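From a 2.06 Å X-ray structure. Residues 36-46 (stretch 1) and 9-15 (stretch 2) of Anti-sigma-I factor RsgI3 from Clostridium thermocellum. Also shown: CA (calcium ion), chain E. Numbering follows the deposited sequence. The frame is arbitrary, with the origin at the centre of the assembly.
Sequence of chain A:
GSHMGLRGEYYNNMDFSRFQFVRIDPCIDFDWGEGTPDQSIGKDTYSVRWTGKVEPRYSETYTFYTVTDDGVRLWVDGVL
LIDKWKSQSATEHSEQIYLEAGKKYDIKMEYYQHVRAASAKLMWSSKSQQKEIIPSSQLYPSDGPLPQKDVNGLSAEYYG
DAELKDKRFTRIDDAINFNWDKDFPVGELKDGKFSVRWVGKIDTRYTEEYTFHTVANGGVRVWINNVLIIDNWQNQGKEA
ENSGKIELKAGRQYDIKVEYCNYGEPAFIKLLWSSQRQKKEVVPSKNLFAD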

# COMPACT_ATOMS: atom_id res chain seq x y z
N THR A 36 3.16 -16.05 -9.59
CA THR A 36 2.27 -14.89 -9.45
C THR A 36 1.06 -15.16 -10.34
O THR A 36 1.09 -16.00 -11.20
CB THR A 36 3.07 -13.65 -9.86
OG1 THR A 36 2.83 -13.63 -11.26
CG2 THR A 36 4.55 -13.71 -9.55
N PRO A 37 -0.06 -14.45 -10.13
CA PRO A 37 -1.22 -14.58 -11.00
C PRO A 37 -1.08 -14.07 -12.45
O PRO A 37 -2.01 -14.18 -13.19
CB PRO A 37 -2.24 -13.65 -10.29
CG PRO A 37 -1.74 -13.54 -8.83
CD PRO A 37 -0.24 -13.48 -9.05
N ASP A 38 -0.02 -13.36 -12.79
CA ASP A 38 0.05 -12.65 -14.09
C ASP A 38 1.46 -12.11 -14.26
O ASP A 38 2.07 -11.72 -13.25
CB ASP A 38 -0.92 -11.46 -14.12
CG ASP A 38 -1.03 -10.82 -15.50
OD1 ASP A 38 -1.87 -11.32 -16.30
OD2 ASP A 38 -0.26 -9.86 -15.76
N GLN A 39 1.95 -12.02 -15.48
CA GLN A 39 3.32 -11.51 -15.72
C GLN A 39 3.47 -10.05 -15.20
O GLN A 39 4.59 -9.67 -14.96
CB GLN A 39 3.63 -11.52 -17.22
CG GLN A 39 2.83 -10.48 -18.01
CD GLN A 39 3.16 -10.60 -19.49
OE1 GLN A 39 4.08 -11.33 -19.86
NE2 GLN A 39 2.40 -9.91 -20.34
N SER A 40 2.39 -9.26 -15.06
CA SER A 40 2.45 -7.85 -14.57
C SER A 40 2.54 -7.82 -13.02
O SER A 40 2.76 -6.73 -12.46
CB SER A 40 1.30 -7.07 -15.09
OG SER A 40 0.10 -7.50 -14.49
N ILE A 41 2.39 -8.97 -12.35
CA ILE A 41 2.63 -9.07 -10.89
C ILE A 41 3.99 -9.69 -10.61
O ILE A 41 4.20 -10.91 -10.84
CB ILE A 41 1.51 -9.91 -10.22
CG1 ILE A 41 0.15 -9.25 -10.40
CG2 ILE A 41 1.84 -10.19 -8.74
CD1 ILE A 41 0.07 -7.79 -9.93
N GLY A 42 4.81 -8.98 -9.88
CA GLY A 42 6.12 -9.56 -9.46
C GLY A 42 6.05 -10.66 -8.42
O GLY A 42 5.15 -10.65 -7.55
N LYS A 43 7.06 -11.53 -8.42
CA LYS A 43 7.28 -12.57 -7.39
C LYS A 43 7.26 -11.93 -6.03
O LYS A 43 7.95 -10.94 -5.81
CB LYS A 43 8.64 -13.26 -7.47
CG LYS A 43 8.67 -14.61 -6.77
CD LYS A 43 10.08 -15.26 -6.86
CE LYS A 43 10.38 -16.25 -5.77
NZ LYS A 43 9.47 -17.42 -5.88
N ASP A 44 6.45 -12.51 -5.16
CA ASP A 44 6.40 -12.19 -3.72
C ASP A 44 5.64 -10.87 -3.44
O ASP A 44 5.48 -10.02 -4.35
CB ASP A 44 7.78 -12.23 -3.05
CG ASP A 44 8.46 -13.59 -3.01
OD1 ASP A 44 7.74 -14.56 -3.15
OD2 ASP A 44 9.75 -13.66 -2.85
N THR A 45 5.19 -10.75 -2.18
CA THR A 45 4.51 -9.59 -1.58
C THR A 45 3.46 -9.05 -2.55
O THR A 45 3.65 -7.96 -3.07
CB THR A 45 5.54 -8.50 -1.22
OG1 THR A 45 6.25 -8.26 -2.42
CG2 THR A 45 6.53 -8.91 -0.16
N TYR A 46 2.36 -9.78 -2.77
CA TYR A 46 1.26 -9.30 -3.59
C TYR A 46 -0.03 -9.57 -2.83
O TYR A 46 0.02 -10.31 -1.80
CB TYR A 46 1.30 -9.84 -5.02
CG TYR A 46 1.35 -11.33 -5.22
CD1 TYR A 46 0.19 -12.07 -5.27
CD2 TYR A 46 2.54 -12.00 -5.51
CE1 TYR A 46 0.20 -13.44 -5.52
CE2 TYR A 46 2.55 -13.34 -5.88
CZ TYR A 46 1.39 -14.08 -5.82
OH TYR A 46 1.36 -15.42 -6.12
CA CA E . 5.52 -7.44 -4.55
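Stretch 2 (9-15) EYYNNMD

Stretch 2 runs as a β-strand through Tyr11 (phi/psi −120°/149° there) and leaves it at Asn12, whose −92°/−2° turns the chain into a loop. Stretch 1 is mostly irregular, with a type I turn from Asp38 to Ile41 closed by Ile41 N to Asp38 O at 2.9 Å. The closest CA pair across the contact is Tyr46 CA and Met14 CA, 4.3 Å apart. The order of contacts gives the direction: Tyr10 meets Pro37 and Ile41, Asn12 meets Ser40, Ile41, Gly42, Asp44 and Thr45, with Tyr46 at the edge of range, and Met14 meets Thr45 and Tyr46, so both chains advance in the same general sense. Together they bury 479 Å².

Two hydrogen bonds join the stretches, and both use the side-chain amide of Asn12. Its ND2 donates to Ser40 O (3.0 Å, 172° at hydrogen), while its OD1 accepts from Gly42 N (2.8 Å, 147°). The amide thus reads one carbonyl and one NH of the backbone around Ile41. Water 1 donates to Asn12 OD1 (2.8 Å) and to Gly42 O (2.5 Å), bridging the same two residues.

Calcium supplies the second link. It binds Asn12 O at 2.3 Å from stretch 2, and Asp44 O (2.6 Å), Thr45 O (2.4 Å) and Thr45 OG1 (2.4 Å) from stretch 1; four waters at 2.4–2.5 Å bring the count to eight. Shared coordination explains why Asn12 O and Thr45 O approach to 2.8 Å without a hydrogen bond: both oxygens face the cation.

Apolar packing flanks this polar centre. Pro37 CB lies 3.6 Å from Tyr10 CE2, approaching the ring obliquely, and Ile41 CD1 is 4.2 Å from Tyr10 CB. Farther along, Thr45 CG2 touches Met14 SD at 3.9 Å. Tyr46 packs through its backbone and CB, with CB 3.3 Å from Tyr11 O and CA making a CA-H···O contact to Asn13 O (3.5 Å, 129°).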

# COMPACT_ATOMS: atom_id res chain seq x y z
N GLU A 9 -9.07 -7.53 -7.76
CA GLU A 9 -8.13 -6.39 -7.78
C GLU A 9 -6.79 -7.00 -7.37
O GLU A 9 -6.69 -7.50 -6.19
CB GLU A 9 -8.54 -5.24 -6.84
CG GLU A 9 -9.92 -4.59 -6.98
CD GLU A 9 -10.51 -4.07 -5.66
OE1 GLU A 9 -9.74 -3.69 -4.72
OE2 GLU A 9 -11.73 -4.07 -5.53
N TYR A 10 -5.78 -6.80 -8.21
CA TYR A 10 -4.43 -7.37 -8.08
C TYR A 10 -3.43 -6.27 -7.86
O TYR A 10 -3.29 -5.33 -8.66
CB TYR A 10 -4.11 -8.16 -9.34
CG TYR A 10 -4.90 -9.44 -9.44
CD1 TYR A 10 -6.20 -9.44 -9.90
CD2 TYR A 10 -4.38 -10.65 -9.03
CE1 TYR A 10 -6.93 -10.63 -9.98
CE2 TYR A 10 -5.08 -11.84 -9.15
CZ TYR A 10 -6.38 -11.84 -9.63
OH TYR A 10 -7.10 -13.01 -9.69
N TYR A 11 -2.73 -6.36 -6.75
CA TYR A 11 -1.80 -5.30 -6.30
C TYR A 11 -0.41 -5.95 -6.21
O TYR A 11 -0.34 -7.06 -5.70
CB TYR A 11 -2.29 -4.82 -4.93
CG TYR A 11 -3.64 -4.16 -4.90
CD1 TYR A 11 -4.80 -4.93 -4.83
CD2 TYR A 11 -3.75 -2.77 -4.83
CE1 TYR A 11 -6.04 -4.34 -4.78
CE2 TYR A 11 -4.98 -2.16 -4.76
CZ TYR A 11 -6.11 -2.95 -4.73
OH TYR A 11 -7.30 -2.35 -4.75
N ASN A 12 0.66 -5.18 -6.45
CA ASN A 12 2.07 -5.65 -6.41
C ASN A 12 2.72 -5.49 -5.04
O ASN A 12 3.91 -5.89 -4.90
CB ASN A 12 2.94 -4.91 -7.45
CG ASN A 12 3.09 -5.75 -8.69
OD1 ASN A 12 3.40 -6.92 -8.56
ND2 ASN A 12 2.82 -5.20 -9.88
N ASN A 13 2.01 -4.92 -4.07
CA ASN A 13 2.35 -4.96 -2.62
C ASN A 13 1.32 -5.88 -1.91
O ASN A 13 0.23 -6.16 -2.49
CB ASN A 13 2.37 -3.54 -2.05
CG ASN A 13 3.69 -2.82 -2.25
OD1 ASN A 13 4.71 -3.44 -2.54
ND2 ASN A 13 3.72 -1.52 -1.96
N MET A 14 1.58 -6.24 -0.65
CA MET A 14 0.75 -7.20 0.12
C MET A 14 -0.26 -6.47 0.98
O MET A 14 -1.05 -7.11 1.66
CB MET A 14 1.65 -8.14 0.92
CG MET A 14 2.31 -7.62 2.19
SD MET A 14 3.52 -9.06 2.36
CE MET A 14 4.67 -8.34 3.55
N ASP A 15 -0.32 -5.13 0.86
CA ASP A 15 -1.30 -4.33 1.64
C ASP A 15 -2.16 -3.49 0.72
O ASP A 15 -2.49 -2.35 1.13
CB ASP A 15 -0.57 -3.34 2.55
CG ASP A 15 0.32 -2.35 1.77
OD1 ASP A 15 0.56 -2.55 0.52
OD2 ASP A 15 0.75 -1.39 2.41
O HOH W 1 4.41 -8.47 -6.48
O HOH W 2 6.40 -5.39 -3.59
O HOH W 3 7.62 -8.53 -5.18
O HOH W 4 6.49 -6.08 -6.37